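Local coordinates for chitin oligosaccahride binding protein NagB1 (Paenibacillus sp. FPU-7, PDB 7EHP), which binds chitin oligosaccharides such as N,N'-diacetylchitobiose, probably as the extracellular solute-binding component of an ABC-type sugar uptake system, at residues 66-71 / 281-286; 118-123 / 277-282; 174-179 / 202-207. All blocks are in the same frame, centred on the assembly; numbering follows the deposited sequence.

Contact 1 (66-71 / 281-286); sequences DLFGGT and GYSNGY. With NAG (2-acetamido-2-deoxy-beta-D-glucopyranose), chain C; NAG (2-acetamido-2-deoxy-beta-D-glucopyranose), chain B.
The carboxamide of Asn284 lies flat on the ring of Phe68, the two planes only 8° apart, and in that position it is bonded at both ends. Its ND2 sits 3.3 Å above the plane of the Phe68 ring, displaced toward the rim, and gives both protons to the neighbouring strand. One ND2 proton of Asn284 goes almost straight to Asp66 OD1 at 2.9 Å, meeting the carboxylate from above its plane; the other makes a more bent bond to Leu67 O. That carbonyl is gripped twice, since Gly285 N also donates to it, completing with Leu67 N to Gly285 O the hydrogen-bonded antiparallel pair. With CG anti to the backbone N (chi1 -173°), the amide of Asn284 reaches along the ring and brings OD1 to the chain C sugar, where it accepts from N2 of the acetamido group at 2.7 Å. Ser283 serves both sides: its O takes Gly69 N at 2.8 Å as strand 64-68 ends, while its OG hydrogen-bonds O6 of the chain B sugar, also at 2.7 Å. The same O6 lies in the plane of the Phe68 ring at its edge, 3.5 Å from CE2. An alanine in place of Phe68 would probably leave the Asn284 amide without its flat support and open a gap beside the glycosidic link. Asp66 OD2 bonds Thr8, just after strand 3-7, and water. Holding ND2 with two acceptors fixes the flip of the amide, and the carboxylate would probably polarise it, so that OD1 is presented to the sugar as a ready acceptor.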
loop_
_atom_site.group_PDB
_atom_site.type_symbol
_atom_site.label_atom_id
_atom_site.label_comp_id
_atom_site.label_asym_id
_atom_site.label_seq_id
_atom_site.Cartn_x
_atom_site.Cartn_y
_atom_site.Cartn_z
ATOM N N ASP A 66 13.067 -2.464 4.551
ATOM C CA ASP A 66 11.804 -2.118 3.911
ATOM C C ASP A 66 11.645 -0.600 3.899
ATOM O O ASP A 66 11.655 0.042 4.955
ATOM C CB ASP A 66 10.664 -2.794 4.669
ATOM C CG ASP A 66 9.340 -2.659 3.969
ATOM O OD1 ASP A 66 8.887 -1.514 3.748
ATOM O OD2 ASP A 66 8.756 -3.708 3.628
ATOM N N LEU A 67 11.505 -0.024 2.702
ATOM C CA LEU A 67 11.527 1.422 2.527
ATOM C C LEU A 67 10.405 1.843 1.589
ATOM O O LEU A 67 10.090 1.113 0.652
ATOM C CB LEU A 67 12.890 1.870 1.959
ATOM C CG LEU A 67 13.035 3.327 1.529
ATOM C CD1 LEU A 67 13.123 4.200 2.766
ATOM C CD2 LEU A 67 14.261 3.503 0.601
ATOM N N PHE A 68 9.800 3.016 1.839
ATOM C CA PHE A 68 8.779 3.584 0.956
ATOM C C PHE A 68 9.338 4.764 0.170
ATOM O O PHE A 68 10.112 5.569 0.696
ATOM C CB PHE A 68 7.524 4.034 1.741
ATOM C CG PHE A 68 6.576 2.913 1.993
ATOM C CD1 PHE A 68 6.841 1.988 2.992
ATOM C CD2 PHE A 68 5.469 2.726 1.190
ATOM C CE1 PHE A 68 5.986 0.912 3.228
ATOM C CE2 PHE A 68 4.611 1.650 1.422
ATOM C CZ PHE A 68 4.885 0.737 2.438
ATOM N N GLY A 69 8.955 4.852 -1.097
ATOM C CA GLY A 69 9.319 5.986 -1.907
ATOM C C GLY A 69 8.520 7.230 -1.550
ATOM O O GLY A 69 7.706 7.265 -0.622
ATOM N N GLY A 70 8.783 8.284 -2.313
ATOM C CA GLY A 70 8.151 9.563 -2.032
ATOM C C GLY A 70 8.750 10.195 -0.791
ATOM O O GLY A 70 9.973 10.215 -0.598
ATOM N N THR A 71 7.855 10.668 0.079
ATOM C CA THR A 71 8.208 11.460 1.258
ATOM C C THR A 71 9.292 10.818 2.109
ATOM O O THR A 71 10.232 11.495 2.548
ATOM C CB THR A 71 6.945 11.687 2.099
ATOM O OG1 THR A 71 6.074 12.565 1.388
ATOM C CG2 THR A 71 7.287 12.287 3.439
ATOM N N GLY A 281 0.821 2.182 -7.868
ATOM C CA GLY A 281 2.151 2.663 -8.178
ATOM C C GLY A 281 3.214 1.686 -7.714
ATOM O O GLY A 281 2.926 0.541 -7.362
ATOM N N TYR A 282 4.443 2.180 -7.688
ATOM C CA TYR A 282 5.642 1.377 -7.424
ATOM C C TYR A 282 6.312 1.936 -6.174
ATOM O O TYR A 282 7.367 2.573 -6.255
ATOM C CB TYR A 282 6.595 1.412 -8.627
ATOM C CG TYR A 282 5.994 0.952 -9.934
ATOM C CD1 TYR A 282 5.130 1.767 -10.661
ATOM C CD2 TYR A 282 6.302 -0.297 -10.454
ATOM C CE1 TYR A 282 4.577 1.335 -11.863
ATOM C CE2 TYR A 282 5.764 -0.730 -11.653
ATOM C CZ TYR A 282 4.905 0.087 -12.353
ATOM O OH TYR A 282 4.368 -0.370 -13.537
ATOM N N SER A 283 5.700 1.693 -5.017
ATOM C CA SER A 283 5.942 2.510 -3.831
ATOM C C SER A 283 6.866 1.886 -2.799
ATOM O O SER A 283 7.473 2.623 -2.011
ATOM C CB SER A 283 4.613 2.794 -3.135
ATOM O OG SER A 283 4.062 1.557 -2.710
ATOM N N ASN A 284 6.929 0.556 -2.727
ATOM C CA ASN A 284 7.483 -0.137 -1.570
ATOM C C ASN A 284 8.449 -1.224 -2.015
ATOM O O ASN A 284 8.106 -2.064 -2.855
ATOM C CB ASN A 284 6.381 -0.764 -0.709
ATOM C CG ASN A 284 6.927 -1.354 0.585
ATOM O OD1 ASN A 284 6.432 -2.365 1.081
ATOM N ND2 ASN A 284 7.957 -0.718 1.134
ATOM N N GLY A 285 9.642 -1.205 -1.444
ATOM C CA GLY A 285 10.665 -2.182 -1.746
ATOM C C GLY A 285 11.722 -2.134 -0.671
ATOM O O GLY A 285 11.380 -2.184 0.517
ATOM N N TYR A 286 13.001 -2.028 -1.070
ATOM C CA TYR A 286 14.121 -2.024 -0.139
ATOM C C TYR A 286 15.071 -0.872 -0.434
ATOM O O TYR A 286 15.287 -0.501 -1.595
ATOM C CB TYR A 286 14.869 -3.369 -0.196
ATOM C CG TYR A 286 14.009 -4.429 0.420
ATOM C CD1 TYR A 286 13.985 -4.611 1.800
ATOM C CD2 TYR A 286 13.144 -5.183 -0.355
ATOM C CE1 TYR A 286 13.142 -5.558 2.381
ATOM C CE2 TYR A 286 12.298 -6.135 0.221
ATOM C CZ TYR A 286 12.303 -6.316 1.581
ATOM O OH TYR A 286 11.449 -7.245 2.154
HETATM C C1 NAG C . 3.242 -4.818 2.067
HETATM C C2 NAG C . 3.219 -3.907 0.841
HETATM C C3 NAG C . 2.951 -2.463 1.265
HETATM C C4 NAG C . 1.765 -2.361 2.229
HETATM C C5 NAG C . 1.833 -3.450 3.309
HETATM C C6 NAG C . 0.635 -3.519 4.233
HETATM C C7 NAG C . 4.709 -4.921 -0.840
HETATM C C8 NAG C . 6.035 -4.818 -1.534
HETATM N N2 NAG C . 4.463 -3.991 0.089
HETATM O O1 NAG C . 3.528 -6.117 1.679
HETATM O O3 NAG C . 2.750 -1.672 0.096
HETATM O O4 NAG C . 1.898 -1.129 2.930
HETATM O O5 NAG C . 1.995 -4.748 2.723
HETATM O O6 NAG C . 0.937 -4.329 5.367
HETATM O O7 NAG C . 3.904 -5.814 -1.103
HETATM C C1 NAG B . 1.039 -0.087 2.476
HETATM C C2 NAG B . 1.278 1.102 3.400
HETATM C C3 NAG B . 0.416 2.280 2.973
HETATM C C4 NAG B . 0.680 2.611 1.513
HETATM C C5 NAG B . 0.475 1.371 0.645
HETATM C C6 NAG B . 0.814 1.596 -0.812
HETATM C C7 NAG B . 1.989 0.919 5.746
HETATM C C8 NAG B . 1.588 0.542 7.127
HETATM N N2 NAG B . 1.052 0.765 4.799
HETATM O O3 NAG B . 0.726 3.403 3.784
HETATM O O4 NAG B . -0.203 3.631 1.065
HETATM O O5 NAG B . 1.301 0.295 1.109
HETATM O O6 NAG B . 2.119 2.136 -0.979
HETATM O O7 NAG B . 3.115 1.359 5.490
HETATM O O HOH W 1 9.168 -6.333 3.715
HETATM O O HOH W 2 5.750 -3.022 3.827
HETATM O O HOH W 3 9.093 -4.007 0.847
#

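Contact 2 (118-123 / 277-282); sequences FVEGVF and MINGGY. With NAG (2-acetamido-2-deoxy-beta-D-glucopyranose), chain B.
Phe118 and Asn279 meet ring edge to amide, their planes 83° apart, with Asn279 ND2 3.9 Å from CE1 of the Phe118 ring. The ring itself is sandwiched. One face rests on the opposing backbone, where Gly280 CA makes a CH-pi contact 4.0 Å from the centroid of the Phe118 ring and Gly281 N lies toward the rim; over the centre of the other face sits C6 of the chain B sugar. Phe118 CG stands between the backbone N and the carbonyl carbon (chi1 85°), which folds the ring back across the glycines. Glu120 and Asn279 run side by side and point the same way, carboxylate and amide turned 71° apart. Their acceptors, Glu120 OE1 and Asn279 OD1, come within 3.1 Å without a hydrogen bond; the amide's ND2 is instead engaged by Phe350 O. On the face of the sheet that carries Val119, there is room for little at Gly280, whose CA is only 4.0 Å from Val119 CA; a side chain there would run into Phe118 O and Val119 CG1. The backbones are joined by Phe118 N to Gly281 O at 3.0 Å, Gly281 N to Phe118 O, and Glu120 N to Asn279 O. An aromatic face set against a sugar is a common carbohydrate-binding feature; here Phe118 and Glu120 line the glycan pocket of a solute-binding protein, on the antiparallel pairing of strands 109-125 and 277-288.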
loop_
_atom_site.group_PDB
_atom_site.type_symbol
_atom_site.label_atom_id
_atom_site.label_comp_id
_atom_site.label_asym_id
_atom_site.label_seq_id
_atom_site.Cartn_x
_atom_site.Cartn_y
_atom_site.Cartn_z
ATOM N N PHE A 118 1.590 -2.049 -6.890
ATOM C CA PHE A 118 0.351 -2.216 -6.139
ATOM C C PHE A 118 -0.776 -1.475 -6.843
ATOM O O PHE A 118 -0.537 -0.492 -7.545
ATOM C CB PHE A 118 0.504 -1.716 -4.673
ATOM C CG PHE A 118 0.282 -0.229 -4.489
ATOM C CD1 PHE A 118 -0.997 0.289 -4.287
ATOM C CD2 PHE A 118 1.356 0.649 -4.505
ATOM C CE1 PHE A 118 -1.198 1.668 -4.126
ATOM C CE2 PHE A 118 1.172 2.015 -4.350
ATOM C CZ PHE A 118 -0.106 2.526 -4.150
ATOM N N VAL A 119 -2.006 -1.984 -6.683
ATOM C CA VAL A 119 -3.226 -1.193 -6.835
ATOM C C VAL A 119 -4.058 -1.376 -5.575
ATOM O O VAL A 119 -3.942 -2.383 -4.873
ATOM C CB VAL A 119 -4.084 -1.564 -8.084
ATOM C CG1 VAL A 119 -3.449 -1.075 -9.361
ATOM C CG2 VAL A 119 -4.347 -3.066 -8.151
ATOM N N GLU A 120 -4.902 -0.392 -5.284
ATOM C CA GLU A 120 -5.900 -0.499 -4.230
ATOM C C GLU A 120 -7.275 -0.372 -4.854
ATOM O O GLU A 120 -7.501 0.512 -5.678
ATOM C CB GLU A 120 -5.718 0.583 -3.172
ATOM C CG GLU A 120 -4.523 0.386 -2.292
ATOM C CD GLU A 120 -4.406 1.450 -1.219
ATOM O OE1 GLU A 120 -5.434 2.110 -0.905
ATOM O OE2 GLU A 120 -3.276 1.625 -0.706
ATOM N N GLY A 121 -8.182 -1.255 -4.472
ATOM C CA GLY A 121 -9.545 -1.174 -4.957
ATOM C C GLY A 121 -10.405 -2.121 -4.158
ATOM O O GLY A 121 -10.068 -2.446 -3.016
ATOM N N VAL A 122 -11.487 -2.600 -4.756
ATOM C CA VAL A 122 -12.510 -3.344 -4.040
ATOM C C VAL A 122 -12.382 -4.808 -4.417
ATOM O O VAL A 122 -12.612 -5.183 -5.574
ATOM C CB VAL A 122 -13.912 -2.807 -4.352
ATOM C CG1 VAL A 122 -14.956 -3.511 -3.499
ATOM C CG2 VAL A 122 -13.942 -1.291 -4.143
ATOM N N PHE A 123 -11.995 -5.631 -3.442
ATOM C CA PHE A 123 -12.197 -7.064 -3.546
ATOM C C PHE A 123 -13.672 -7.381 -3.351
ATOM O O PHE A 123 -14.354 -6.754 -2.533
ATOM C CB PHE A 123 -11.359 -7.803 -2.500
ATOM C CG PHE A 123 -9.860 -7.733 -2.750
ATOM C CD1 PHE A 123 -9.145 -6.592 -2.417
ATOM C CD2 PHE A 123 -9.177 -8.807 -3.304
ATOM C CE1 PHE A 123 -7.787 -6.504 -2.638
ATOM C CE2 PHE A 123 -7.801 -8.731 -3.525
ATOM C CZ PHE A 123 -7.117 -7.572 -3.177
ATOM N N MET A 277 -9.847 6.791 -12.554
ATOM C CA MET A 277 -8.494 6.538 -12.083
ATOM C C MET A 277 -8.497 5.482 -10.987
ATOM O O MET A 277 -9.521 5.193 -10.365
ATOM C CB MET A 277 -7.833 7.819 -11.569
ATOM C CG MET A 277 -8.189 9.057 -12.355
ATOM S SD MET A 277 -7.330 10.477 -11.681
ATOM C CE MET A 277 -5.647 10.055 -12.057
ATOM N N ILE A 278 -7.328 4.901 -10.759
ATOM C CA ILE A 278 -7.160 3.898 -9.719
ATOM C C ILE A 278 -5.903 4.239 -8.940
ATOM O O ILE A 278 -4.931 4.764 -9.490
ATOM C CB ILE A 278 -7.107 2.456 -10.297
ATOM C CG1 ILE A 278 -7.236 1.416 -9.176
ATOM C CG2 ILE A 278 -5.838 2.234 -11.128
ATOM C CD1 ILE A 278 -7.538 -0.017 -9.681
ATOM N N ASN A 279 -5.947 3.968 -7.640
ATOM C CA ASN A 279 -4.792 4.129 -6.765
ATOM C C ASN A 279 -3.787 3.004 -7.034
ATOM O O ASN A 279 -4.115 1.819 -6.904
ATOM C CB ASN A 279 -5.271 4.132 -5.309
ATOM C CG ASN A 279 -4.155 4.356 -4.299
ATOM O OD1 ASN A 279 -4.278 3.968 -3.132
ATOM N ND2 ASN A 279 -3.078 4.994 -4.727
ATOM N N GLY A 280 -2.572 3.367 -7.417
ATOM C CA GLY A 280 -1.566 2.363 -7.705
ATOM C C GLY A 280 -0.225 2.998 -7.980
ATOM O O GLY A 280 -0.133 4.192 -8.282
ATOM N N GLY A 281 0.821 2.182 -7.868
ATOM C CA GLY A 281 2.151 2.663 -8.178
ATOM C C GLY A 281 3.214 1.686 -7.714
ATOM O O GLY A 281 2.926 0.541 -7.362
ATOM N N TYR A 282 4.443 2.180 -7.688
ATOM C CA TYR A 282 5.642 1.377 -7.424
ATOM C C TYR A 282 6.312 1.936 -6.174
ATOM O O TYR A 282 7.367 2.573 -6.255
ATOM C CB TYR A 282 6.595 1.412 -8.627
ATOM C CG TYR A 282 5.994 0.952 -9.934
ATOM C CD1 TYR A 282 5.130 1.767 -10.661
ATOM C CD2 TYR A 282 6.302 -0.297 -10.454
ATOM C CE1 TYR A 282 4.577 1.335 -11.863
ATOM C CE2 TYR A 282 5.764 -0.730 -11.653
ATOM C CZ TYR A 282 4.905 0.087 -12.353
ATOM O OH TYR A 282 4.368 -0.370 -13.537
HETATM C C1 NAG B . 1.039 -0.087 2.476
HETATM C C2 NAG B . 1.278 1.102 3.400
HETATM C C3 NAG B . 0.416 2.280 2.973
HETATM C C4 NAG B . 0.680 2.611 1.513
HETATM C C5 NAG B . 0.475 1.371 0.645
HETATM C C6 NAG B . 0.814 1.596 -0.812
HETATM C C7 NAG B . 1.989 0.919 5.746
HETATM C C8 NAG B . 1.588 0.542 7.127
HETATM N N2 NAG B . 1.052 0.765 4.799
HETATM O O3 NAG B . 0.726 3.403 3.784
HETATM O O4 NAG B . -0.203 3.631 1.065
HETATM O O5 NAG B . 1.301 0.295 1.109
HETATM O O6 NAG B . 2.119 2.136 -0.979
HETATM O O7 NAG B . 3.115 1.359 5.490
HETATM O O HOH W 4 -8.237 3.449 -6.184
#

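Contact 3 (174-179 / 202-207); sequences TLWVRT and DGFKRY
Trp176 holds CG between its backbone N and carbonyl carbon (chi1 80°), while Phe204 has CG anti to the carbonyl carbon (chi1 -83°), and the two rings come to lie side by side, pointing the same way. Their planes are 16° apart but slid so far that the centroids of the Phe204 ring and the six-membered ring of Trp176 are 5.7 Å from each other; the rings barely overlap, and the nearest atoms are Trp176 CE3 and Phe204 CE1, 3.7 Å apart. At the backbone the helices come close, with segment axes 7.6 Å apart, because Gly203 faces the other helix directly. Gly203 CA is 4.0 Å from Trp176 CA and 3.7 Å from Leu175 O, and any side chain there would collide with both residues. Thr179 packs against the same glycine: Thr179 OG1, hydrogen-bonded to Asp199 O, is 3.2 Å from Gly203 N. The methyl Thr179 CG2 lies 3.3 Å from Asp202 OD2. Asp202 OD2 receives Arg206 NE at 2.9 Å in a salt bridge within helix 198-213, which keeps the arginine chain beside the threonine methyl; Trp140 makes a cation-pi contact with the same arginine. Leu175 crosses Tyr207 at about a right angle, its CD1 at the edge of the tyrosine ring. Helices 359-373 and 379-396 pack against Phe204 as well. Cohesion between these two helices thus comes mainly from close van der Waals fit round a glycine, while the charged pair, kept within one helix, probably avoids setting a lone charge beside the apolar joint.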
loop_
_atom_site.group_PDB
_atom_site.type_symbol
_atom_site.label_atom_id
_atom_site.label_comp_id
_atom_site.label_asym_id
_atom_site.label_seq_id
_atom_site.Cartn_x
_atom_site.Cartn_y
_atom_site.Cartn_z
ATOM N N THR A 174 -8.846 7.343 -2.119
ATOM C CA THR A 174 -9.540 7.191 -3.417
ATOM C C THR A 174 -10.842 7.965 -3.448
ATOM O O THR A 174 -11.224 8.491 -4.501
ATOM C CB THR A 174 -9.844 5.706 -3.692
ATOM O OG1 THR A 174 -8.666 4.947 -3.974
ATOM C CG2 THR A 174 -10.862 5.526 -4.838
ATOM N N LEU A 175 -11.523 8.074 -2.305
ATOM C CA LEU A 175 -12.764 8.834 -2.316
ATOM C C LEU A 175 -12.505 10.317 -2.551
ATOM O O LEU A 175 -13.170 10.923 -3.390
ATOM C CB LEU A 175 -13.535 8.599 -1.019
ATOM C CG LEU A 175 -14.516 7.426 -1.139
ATOM C CD1 LEU A 175 -15.175 7.133 0.213
ATOM C CD2 LEU A 175 -15.567 7.748 -2.194
ATOM N N TRP A 176 -11.539 10.931 -1.840
ATOM C CA TRP A 176 -11.389 12.369 -2.086
ATOM C C TRP A 176 -10.684 12.632 -3.412
ATOM O O TRP A 176 -10.846 13.713 -3.981
ATOM C CB TRP A 176 -10.643 13.150 -0.968
ATOM C CG TRP A 176 -9.097 13.076 -0.952
ATOM C CD1 TRP A 176 -8.262 13.774 -1.772
ATOM C CD2 TRP A 176 -8.242 12.465 0.042
ATOM N NE1 TRP A 176 -6.948 13.535 -1.451
ATOM C CE2 TRP A 176 -6.904 12.739 -0.339
ATOM C CE3 TRP A 176 -8.468 11.665 1.175
ATOM C CZ2 TRP A 176 -5.801 12.247 0.373
ATOM C CZ3 TRP A 176 -7.376 11.175 1.874
ATOM C CH2 TRP A 176 -6.056 11.470 1.470
ATOM N N VAL A 177 -9.895 11.675 -3.916
ATOM C CA VAL A 177 -9.327 11.827 -5.253
ATOM C C VAL A 177 -10.416 11.665 -6.311
ATOM O O VAL A 177 -10.411 12.360 -7.337
ATOM C CB VAL A 177 -8.158 10.843 -5.489
ATOM C CG1 VAL A 177 -7.776 10.786 -6.994
ATOM C CG2 VAL A 177 -6.934 11.222 -4.627
ATOM N N ARG A 178 -11.364 10.757 -6.088
ATOM C CA ARG A 178 -12.532 10.684 -6.964
ATOM C C ARG A 178 -13.209 12.046 -7.095
ATOM O O ARG A 178 -13.560 12.480 -8.201
ATOM C CB ARG A 178 -13.540 9.658 -6.435
ATOM C CG ARG A 178 -13.253 8.201 -6.847
ATOM C CD ARG A 178 -13.841 7.815 -8.193
ATOM N NE ARG A 178 -13.491 6.441 -8.547
ATOM C CZ ARG A 178 -12.270 6.049 -8.921
ATOM N NH1 ARG A 178 -11.295 6.934 -9.007
ATOM N NH2 ARG A 178 -12.022 4.774 -9.214
ATOM N N THR A 179 -13.407 12.736 -5.966
ATOM C CA THR A 179 -14.213 13.957 -5.997
ATOM C C THR A 179 -13.402 15.184 -6.387
ATOM O O THR A 179 -13.931 16.075 -7.058
ATOM C CB THR A 179 -14.866 14.195 -4.642
ATOM O OG1 THR A 179 -13.834 14.334 -3.658
ATOM C CG2 THR A 179 -15.792 13.035 -4.285
ATOM N N ASP A 202 -16.145 16.771 -0.314
ATOM C CA ASP A 202 -17.176 15.892 -0.866
ATOM C C ASP A 202 -16.807 14.417 -0.671
ATOM O O ASP A 202 -17.651 13.590 -0.293
ATOM C CB ASP A 202 -17.394 16.227 -2.350
ATOM C CG ASP A 202 -18.664 15.605 -2.921
ATOM O OD1 ASP A 202 -19.743 16.173 -2.660
ATOM O OD2 ASP A 202 -18.595 14.589 -3.669
ATOM N N GLY A 203 -15.543 14.069 -0.921
ATOM C CA GLY A 203 -15.123 12.687 -0.744
ATOM C C GLY A 203 -15.116 12.252 0.710
ATOM O O GLY A 203 -15.434 11.104 1.014
ATOM N N PHE A 204 -14.729 13.155 1.621
ATOM C CA PHE A 204 -14.823 12.861 3.052
ATOM C C PHE A 204 -16.272 12.635 3.469
ATOM O O PHE A 204 -16.566 11.732 4.269
ATOM C CB PHE A 204 -14.205 13.999 3.882
ATOM C CG PHE A 204 -12.689 13.910 4.021
ATOM C CD1 PHE A 204 -11.854 14.256 2.967
ATOM C CD2 PHE A 204 -12.107 13.483 5.211
ATOM C CE1 PHE A 204 -10.458 14.171 3.088
ATOM C CE2 PHE A 204 -10.723 13.386 5.348
ATOM C CZ PHE A 204 -9.886 13.738 4.289
ATOM N N LYS A 205 -17.199 13.444 2.936
ATOM C CA LYS A 205 -18.605 13.284 3.315
ATOM C C LYS A 205 -19.179 11.995 2.752
ATOM O O LYS A 205 -20.068 11.382 3.367
ATOM C CB LYS A 205 -19.428 14.497 2.853
ATOM C CG LYS A 205 -19.146 15.763 3.659
ATOM C CD LYS A 205 -20.068 16.915 3.260
ATOM C CE LYS A 205 -19.535 17.639 2.037
ATOM N NZ LYS A 205 -19.887 19.079 2.074
ATOM N N ARG A 206 -18.661 11.553 1.603
ATOM C CA ARG A 206 -19.095 10.279 1.038
ATOM C C ARG A 206 -18.627 9.127 1.902
ATOM O O ARG A 206 -19.346 8.145 2.084
ATOM C CB ARG A 206 -18.554 10.118 -0.381
ATOM C CG ARG A 206 -19.348 10.903 -1.406
ATOM C CD ARG A 206 -18.660 10.886 -2.754
ATOM N NE ARG A 206 -19.301 11.811 -3.684
ATOM C CZ ARG A 206 -20.442 11.557 -4.314
ATOM N NH1 ARG A 206 -21.075 10.399 -4.111
ATOM N NH2 ARG A 206 -20.953 12.461 -5.143
ATOM N N TYR A 207 -17.391 9.217 2.378
ATOM C CA TYR A 207 -16.859 8.238 3.308
ATOM C C TYR A 207 -17.701 8.196 4.575
ATOM O O TYR A 207 -18.064 7.116 5.060
ATOM C CB TYR A 207 -15.409 8.617 3.609
ATOM C CG TYR A 207 -14.603 7.655 4.461
ATOM C CD1 TYR A 207 -14.760 7.602 5.852
ATOM C CD2 TYR A 207 -13.625 6.851 3.881
ATOM C CE1 TYR A 207 -13.977 6.733 6.633
ATOM C CE2 TYR A 207 -12.841 5.993 4.643
ATOM C CZ TYR A 207 -13.010 5.934 6.005
ATOM O OH TYR A 207 -12.197 5.065 6.729
#

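Overall arrangement
All three contacts are largely buried, but contacts 1 and 2 lie nearer the middle of the chain, whereas the centre of contact 3 sits farther out, about 18 Å from the centre of the chain. Contacts 1 and 2 share strand 277-288 and one mixed sheet, pairing it with strands 64-68 and 109-125 in turn; Ser283 OG touches Phe118 CE2 between them, and both meet the chain B sugar. Their chemistry is that of a binding site: backbone bonds, with Phe68, Ser283, Asn284, Phe118 and Glu120 lining the glycan pocket. Contact 3 joins two helices by apolar fit and makes no sugar contact. It reaches contact 2 through Arg178 NH2, probably hydrogen-bonded to Met277 O, and through Thr174 packing on Asn279.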